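Local structure of Arf-GAP domain and FG repeat-containing protein 1 (Homo sapiens, 2OLM) at residues A[35-47]-A[62-76]. The protein contains a zinc-finger Arf-GAP domain, the part described here, and serves as a cellular cofactor of HIV-1 Rev in moving viral RNA to the cytoplasm. Sequence-based numbering, arbitrary orientation. Where two conformers were deposited one is given.
With SO4 (sulfate ion), chain C.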
loop_
_atom_site.group_PDB
_atom_site.type_symbol
_atom_site.label_atom_id
_atom_site.label_comp_id
_atom_site.label_asym_id
_atom_site.label_seq_id
_atom_site.Cartn_x
_atom_site.Cartn_y
_atom_site.Cartn_z
ATOM N N GLY A 35 1.538 -14.585 -6.191
ATOM C CA GLY A 35 0.934 -13.535 -5.424
ATOM C C GLY A 35 -0.120 -12.756 -6.187
ATOM O O GLY A 35 -0.002 -12.564 -7.413
ATOM N N PRO A 36 -1.169 -12.362 -5.484
ATOM C CA PRO A 36 -2.194 -11.555 -6.134
ATOM C C PRO A 36 -1.773 -10.120 -6.396
ATOM O O PRO A 36 -1.037 -9.515 -5.620
ATOM C CB PRO A 36 -3.371 -11.610 -5.172
ATOM C CG PRO A 36 -2.833 -11.984 -3.898
ATOM C CD PRO A 36 -1.522 -12.681 -4.104
ATOM N N THR A 37 -2.318 -9.605 -7.494
ATOM C CA THR A 37 -2.131 -8.236 -7.952
ATOM C C THR A 37 -3.474 -7.483 -8.114
ATOM O O THR A 37 -3.500 -6.270 -8.277
ATOM C CB THR A 37 -1.449 -8.256 -9.318
ATOM O OG1 THR A 37 -2.066 -9.222 -10.165
ATOM C CG2 THR A 37 0.036 -8.658 -9.157
ATOM N N TYR A 38 -4.593 -8.239 -8.190
ATOM C CA TYR A 38 -5.945 -7.684 -8.357
ATOM C C TYR A 38 -6.880 -8.265 -7.311
ATOM O O TYR A 38 -6.632 -9.321 -6.767
ATOM C CB TYR A 38 -6.507 -7.995 -9.758
ATOM C CG TYR A 38 -5.792 -7.151 -10.806
ATOM C CD1 TYR A 38 -6.379 -6.012 -11.326
ATOM C CD2 TYR A 38 -4.512 -7.464 -11.199
ATOM C CE1 TYR A 38 -5.717 -5.206 -12.214
ATOM C CE2 TYR A 38 -3.834 -6.657 -12.102
ATOM C CZ TYR A 38 -4.438 -5.539 -12.583
ATOM O OH TYR A 38 -3.721 -4.700 -13.443
ATOM N N VAL A 39 -7.933 -7.521 -7.029
ATOM C CA VAL A 39 -9.090 -8.106 -6.334
ATOM C C VAL A 39 -10.201 -8.337 -7.335
ATOM O O VAL A 39 -10.465 -7.535 -8.239
ATOM C CB VAL A 39 -9.637 -7.276 -5.171
ATOM C CG1 VAL A 39 -8.647 -7.283 -3.954
ATOM C CG2 VAL A 39 -9.991 -5.877 -5.628
ATOM N N ASN A 40 -10.833 -9.504 -7.191
ATOM C CA ASN A 40 -12.000 -9.866 -7.954
ATOM C C ASN A 40 -13.182 -9.481 -7.100
ATOM O O ASN A 40 -13.539 -10.175 -6.147
ATOM C CB ASN A 40 -12.018 -11.333 -8.300
ATOM C CG ASN A 40 -13.260 -11.753 -8.994
ATOM O OD1 ASN A 40 -14.152 -10.942 -9.143
ATOM N ND2 ASN A 40 -13.335 -13.028 -9.433
ATOM N N MET A 41 -13.753 -8.313 -7.394
ATOM C CA MET A 41 -14.878 -7.766 -6.638
ATOM C C MET A 41 -16.182 -8.509 -6.820
ATOM O O MET A 41 -17.074 -8.387 -6.005
ATOM C CB MET A 41 -15.091 -6.273 -7.019
ATOM C CG MET A 41 -14.024 -5.324 -6.400
ATOM S SD MET A 41 -13.896 -5.398 -4.596
ATOM C CE MET A 41 -15.540 -5.224 -4.121
ATOM N N THR A 42 -16.291 -9.292 -7.873
ATOM C CA THR A 42 -17.472 -10.116 -8.096
ATOM C C THR A 42 -17.662 -11.140 -7.007
ATOM O O THR A 42 -18.791 -11.353 -6.546
ATOM C CB THR A 42 -17.412 -10.763 -9.495
ATOM O OG1 THR A 42 -17.442 -9.742 -10.502
ATOM C CG2 THR A 42 -18.549 -11.774 -9.716
ATOM N N VAL A 43 -16.567 -11.790 -6.564
ATOM C CA VAL A 43 -16.652 -12.777 -5.514
ATOM C C VAL A 43 -15.918 -12.425 -4.226
ATOM O O VAL A 43 -16.134 -13.094 -3.203
ATOM C CB VAL A 43 -16.198 -14.169 -5.951
ATOM C CG1 VAL A 43 -17.031 -14.654 -7.156
ATOM C CG2 VAL A 43 -14.701 -14.230 -6.252
ATOM N N GLY A 44 -15.079 -11.375 -4.239
ATOM C CA GLY A 44 -14.336 -10.984 -3.038
ATOM C C GLY A 44 -13.028 -11.711 -2.826
ATOM O O GLY A 44 -12.671 -12.020 -1.682
ATOM N N SER A 45 -12.317 -12.007 -3.901
ATOM C CA SER A 45 -11.067 -12.780 -3.863
ATOM C C SER A 45 -9.905 -11.913 -4.287
ATOM O O SER A 45 -10.060 -10.817 -4.827
ATOM C CB SER A 45 -11.139 -14.003 -4.775
ATOM O OG SER A 45 -11.333 -13.573 -6.098
ATOM N N PHE A 46 -8.711 -12.453 -4.055
ATOM C CA PHE A 46 -7.432 -11.836 -4.446
ATOM C C PHE A 46 -6.788 -12.715 -5.466
ATOM O O PHE A 46 -6.562 -13.905 -5.207
ATOM C CB PHE A 46 -6.520 -11.664 -3.194
ATOM C CG PHE A 46 -7.054 -10.716 -2.190
ATOM C CD1 PHE A 46 -6.593 -9.415 -2.135
ATOM C CD2 PHE A 46 -8.044 -11.079 -1.317
ATOM C CE1 PHE A 46 -7.113 -8.508 -1.229
ATOM C CE2 PHE A 46 -8.559 -10.179 -0.416
ATOM C CZ PHE A 46 -8.080 -8.897 -0.358
ATOM N N VAL A 47 -6.506 -12.171 -6.670
ATOM C CA VAL A 47 -6.094 -12.961 -7.839
ATOM C C VAL A 47 -4.880 -12.316 -8.540
ATOM O O VAL A 47 -4.625 -11.136 -8.378
ATOM C CB VAL A 47 -7.247 -13.132 -8.874
ATOM C CG1 VAL A 47 -8.327 -14.003 -8.256
ATOM C CG2 VAL A 47 -7.872 -11.762 -9.242
ATOM N N HIS A 62 -16.024 -11.234 -14.642
ATOM C CA HIS A 62 -15.802 -10.815 -13.261
ATOM C C HIS A 62 -15.070 -9.464 -13.220
ATOM O O HIS A 62 -14.271 -9.175 -14.123
ATOM C CB HIS A 62 -15.063 -11.878 -12.466
ATOM C CG HIS A 62 -15.892 -13.094 -12.160
ATOM N ND1 HIS A 62 -15.696 -13.869 -11.040
ATOM C CD2 HIS A 62 -16.967 -13.626 -12.795
ATOM C CE1 HIS A 62 -16.576 -14.856 -11.032
ATOM N NE2 HIS A 62 -17.367 -14.727 -12.073
ATOM N N ARG A 63 -15.351 -8.694 -12.190
ATOM C CA ARG A 63 -14.871 -7.338 -12.055
ATOM C C ARG A 63 -13.605 -7.323 -11.253
ATOM O O ARG A 63 -13.635 -7.487 -10.053
ATOM C CB ARG A 63 -15.935 -6.509 -11.344
ATOM C CG ARG A 63 -15.712 -5.021 -11.361
ATOM C CD ARG A 63 -15.848 -4.402 -12.730
ATOM N NE ARG A 63 -15.811 -2.946 -12.589
ATOM C CZ ARG A 63 -14.714 -2.212 -12.561
ATOM N NH1 ARG A 63 -13.522 -2.723 -12.818
ATOM N NH2 ARG A 63 -14.806 -0.926 -12.332
ATOM N N VAL A 64 -12.478 -7.086 -11.910
ATOM C CA VAL A 64 -11.171 -7.069 -11.240
ATOM C C VAL A 64 -10.632 -5.649 -11.160
ATOM O O VAL A 64 -10.749 -4.884 -12.119
ATOM C CB VAL A 64 -10.175 -7.997 -11.923
ATOM C CG1 VAL A 64 -10.647 -9.483 -11.858
ATOM C CG2 VAL A 64 -9.920 -7.560 -13.388
ATOM N N LYS A 65 -10.027 -5.325 -10.022
ATOM C CA LYS A 65 -9.485 -4.023 -9.748
ATOM C C LYS A 65 -8.090 -4.174 -9.166
ATOM O O LYS A 65 -7.802 -5.052 -8.339
ATOM C CB LYS A 65 -10.356 -3.284 -8.764
ATOM C CG LYS A 65 -11.766 -3.037 -9.289
ATOM C CD LYS A 65 -12.549 -2.060 -8.406
ATOM C CE LYS A 65 -13.883 -1.761 -8.979
ATOM N NZ LYS A 65 -14.487 -0.537 -8.322
ATOM N N SER A 66 -7.184 -3.304 -9.607
ATOM C CA SER A 66 -5.767 -3.359 -9.208
ATOM C C SER A 66 -5.606 -3.087 -7.722
ATOM O O SER A 66 -6.136 -2.125 -7.219
ATOM C CB SER A 66 -5.017 -2.315 -9.990
ATOM O OG SER A 66 -3.717 -2.113 -9.425
ATOM N N ILE A 67 -4.862 -3.963 -7.050
ATOM C CA ILE A 67 -4.584 -3.751 -5.626
ATOM C C ILE A 67 -3.860 -2.437 -5.362
ATOM O O ILE A 67 -4.231 -1.689 -4.451
ATOM C CB ILE A 67 -3.816 -4.945 -5.029
ATOM C CG1 ILE A 67 -4.715 -6.203 -5.034
ATOM C CG2 ILE A 67 -3.301 -4.630 -3.617
ATOM C CD1 ILE A 67 -4.040 -7.446 -4.608
ATOM N N SER A 68 -2.877 -2.151 -6.193
ATOM C CA SER A 68 -2.006 -0.977 -5.947
ATOM C C SER A 68 -2.527 0.319 -6.546
ATOM O O SER A 68 -2.143 1.400 -6.079
ATOM C CB SER A 68 -0.628 -1.249 -6.494
ATOM O OG SER A 68 -0.686 -1.400 -7.872
ATOM N N MET A 69 -3.412 0.262 -7.547
ATOM C CA MET A 69 -3.770 1.468 -8.250
ATOM C C MET A 69 -5.209 1.932 -8.058
ATOM O O MET A 69 -5.558 3.061 -8.402
ATOM C CB MET A 69 -3.432 1.270 -9.730
ATOM C CG MET A 69 -1.988 0.578 -9.953
ATOM S SD MET A 69 -1.327 0.586 -11.646
ATOM C CE MET A 69 -1.676 2.175 -11.620
ATOM N N THR A 70 -6.066 1.090 -7.502
ATOM C CA THR A 70 -7.473 1.477 -7.331
ATOM C C THR A 70 -7.645 2.272 -6.049
ATOM O O THR A 70 -7.026 1.983 -5.029
ATOM C CB THR A 70 -8.363 0.213 -7.253
ATOM O OG1 THR A 70 -8.124 -0.597 -8.398
ATOM C CG2 THR A 70 -9.838 0.538 -7.158
ATOM N N THR A 71 -8.534 3.257 -6.098
ATOM C CA THR A 71 -8.981 3.905 -4.879
ATOM C C THR A 71 -10.238 3.164 -4.450
ATOM O O THR A 71 -11.332 3.419 -4.975
ATOM C CB THR A 71 -9.253 5.383 -5.095
ATOM O OG1 THR A 71 -8.068 6.002 -5.609
ATOM C CG2 THR A 71 -9.634 6.050 -3.784
ATOM N N PHE A 72 -10.065 2.174 -3.571
ATOM C CA PHE A 72 -11.207 1.375 -3.099
ATOM C C PHE A 72 -12.080 2.222 -2.203
ATOM O O PHE A 72 -11.592 3.084 -1.470
ATOM C CB PHE A 72 -10.731 0.142 -2.345
ATOM C CG PHE A 72 -10.108 -0.887 -3.228
ATOM C CD1 PHE A 72 -10.883 -1.668 -4.066
ATOM C CD2 PHE A 72 -8.747 -1.055 -3.263
ATOM C CE1 PHE A 72 -10.295 -2.605 -4.886
ATOM C CE2 PHE A 72 -8.172 -1.952 -4.099
ATOM C CZ PHE A 72 -8.954 -2.758 -4.911
ATOM N N THR A 73 -13.377 2.003 -2.254
ATOM C CA THR A 73 -14.305 2.649 -1.329
ATOM C C THR A 73 -14.443 1.882 -0.000
ATOM O O THR A 73 -14.063 0.707 0.110
ATOM C CB THR A 73 -15.689 2.743 -1.932
ATOM O OG1 THR A 73 -16.218 1.419 -2.081
ATOM C CG2 THR A 73 -15.630 3.436 -3.296
ATOM N N GLN A 74 -14.994 2.528 1.030
ATOM C CA GLN A 74 -15.267 1.860 2.276
ATOM C C GLN A 74 -16.119 0.620 2.080
ATOM O O GLN A 74 -15.851 -0.431 2.668
ATOM C CB GLN A 74 -15.953 2.852 3.229
ATOM C CG GLN A 74 -16.187 2.319 4.621
ATOM C CD GLN A 74 -14.931 2.263 5.502
ATOM O OE1 GLN A 74 -14.006 3.096 5.367
ATOM N NE2 GLN A 74 -14.897 1.289 6.419
ATOM N N GLN A 75 -17.146 0.750 1.216
ATOM C CA GLN A 75 -18.037 -0.391 0.898
ATOM C C GLN A 75 -17.239 -1.576 0.319
ATOM O O GLN A 75 -17.403 -2.738 0.705
ATOM C CB GLN A 75 -19.117 0.064 -0.094
ATOM C CG GLN A 75 -20.259 0.851 0.513
ATOM C CD GLN A 75 -21.136 1.438 -0.578
ATOM O OE1 GLN A 75 -22.281 0.993 -0.768
ATOM N NE2 GLN A 75 -20.608 2.402 -1.322
ATOM N N GLU A 76 -16.361 -1.290 -0.609
ATOM C CA GLU A 76 -15.571 -2.357 -1.183
ATOM C C GLU A 76 -14.636 -3.026 -0.173
ATOM O O GLU A 76 -14.530 -4.259 -0.112
ATOM C CB GLU A 76 -14.790 -1.834 -2.370
ATOM C CG GLU A 76 -15.657 -1.496 -3.555
ATOM C CD GLU A 76 -14.945 -0.805 -4.651
ATOM O OE1 GLU A 76 -14.061 0.036 -4.392
ATOM O OE2 GLU A 76 -15.270 -1.078 -5.814
HETATM S S SO4 C . -11.166 0.234 -12.314
HETATM O O1 SO4 C . -12.499 0.698 -11.920
HETATM O O2 SO4 C . -10.373 -0.034 -11.154
HETATM O O3 SO4 C . -10.573 1.322 -13.125
HETATM O O4 SO4 C . -11.264 -0.996 -13.158
HETATM O O HOH W 1 -1.441 -4.296 -7.819
HETATM O O HOH W 2 -2.197 -4.432 -10.174
#
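His62 meets Asn40 edge-on: the amide's ND2 points in the ring plane at ND1, 3.0 Å away and nearly straight (173°), which fixes that nitrogen as the acceptor. Thr42 suits its double task, its methyl CG2 sitting over the centre of the imidazole in a CH-pi contact while OG1 accepts from Arg63 N at 2.9 Å. Arg63 O receives Met41 N; the Arg63 guanidinium grips a sulfate, probably from the crystallisation liquor. Residues 64-66 run antiparallel to 38-40. Branched Val64 fills the face beside Asn40 and Val47, and Lys65, hydrogen-bonded to Val39, is long enough to pass Met41 and salt-bridge Glu76 OE2 through NZ (2.7 Å). Small Ser66 fits CB against Tyr38 CE1 (3.7 Å), while OG accepts from Met69 N in an ST motif. Ile67 N closes the ladder on Thr37 O, and Ile67 CD1 lies at the edge of the Phe46 ring. Phe72 meets the modelled conformer of Val39, and Thr73 and Glu76 form the capping box of helix 74-82. This is the small antiparallel sheet of the Arf-GAP domain: 38-40 lies between 64-66 and 45-47, whose Val47 touches zinc ligand Cys28, with helix 74-82 against Val39 and Met41 and helix 49-55 against Tyr38 and Asn40.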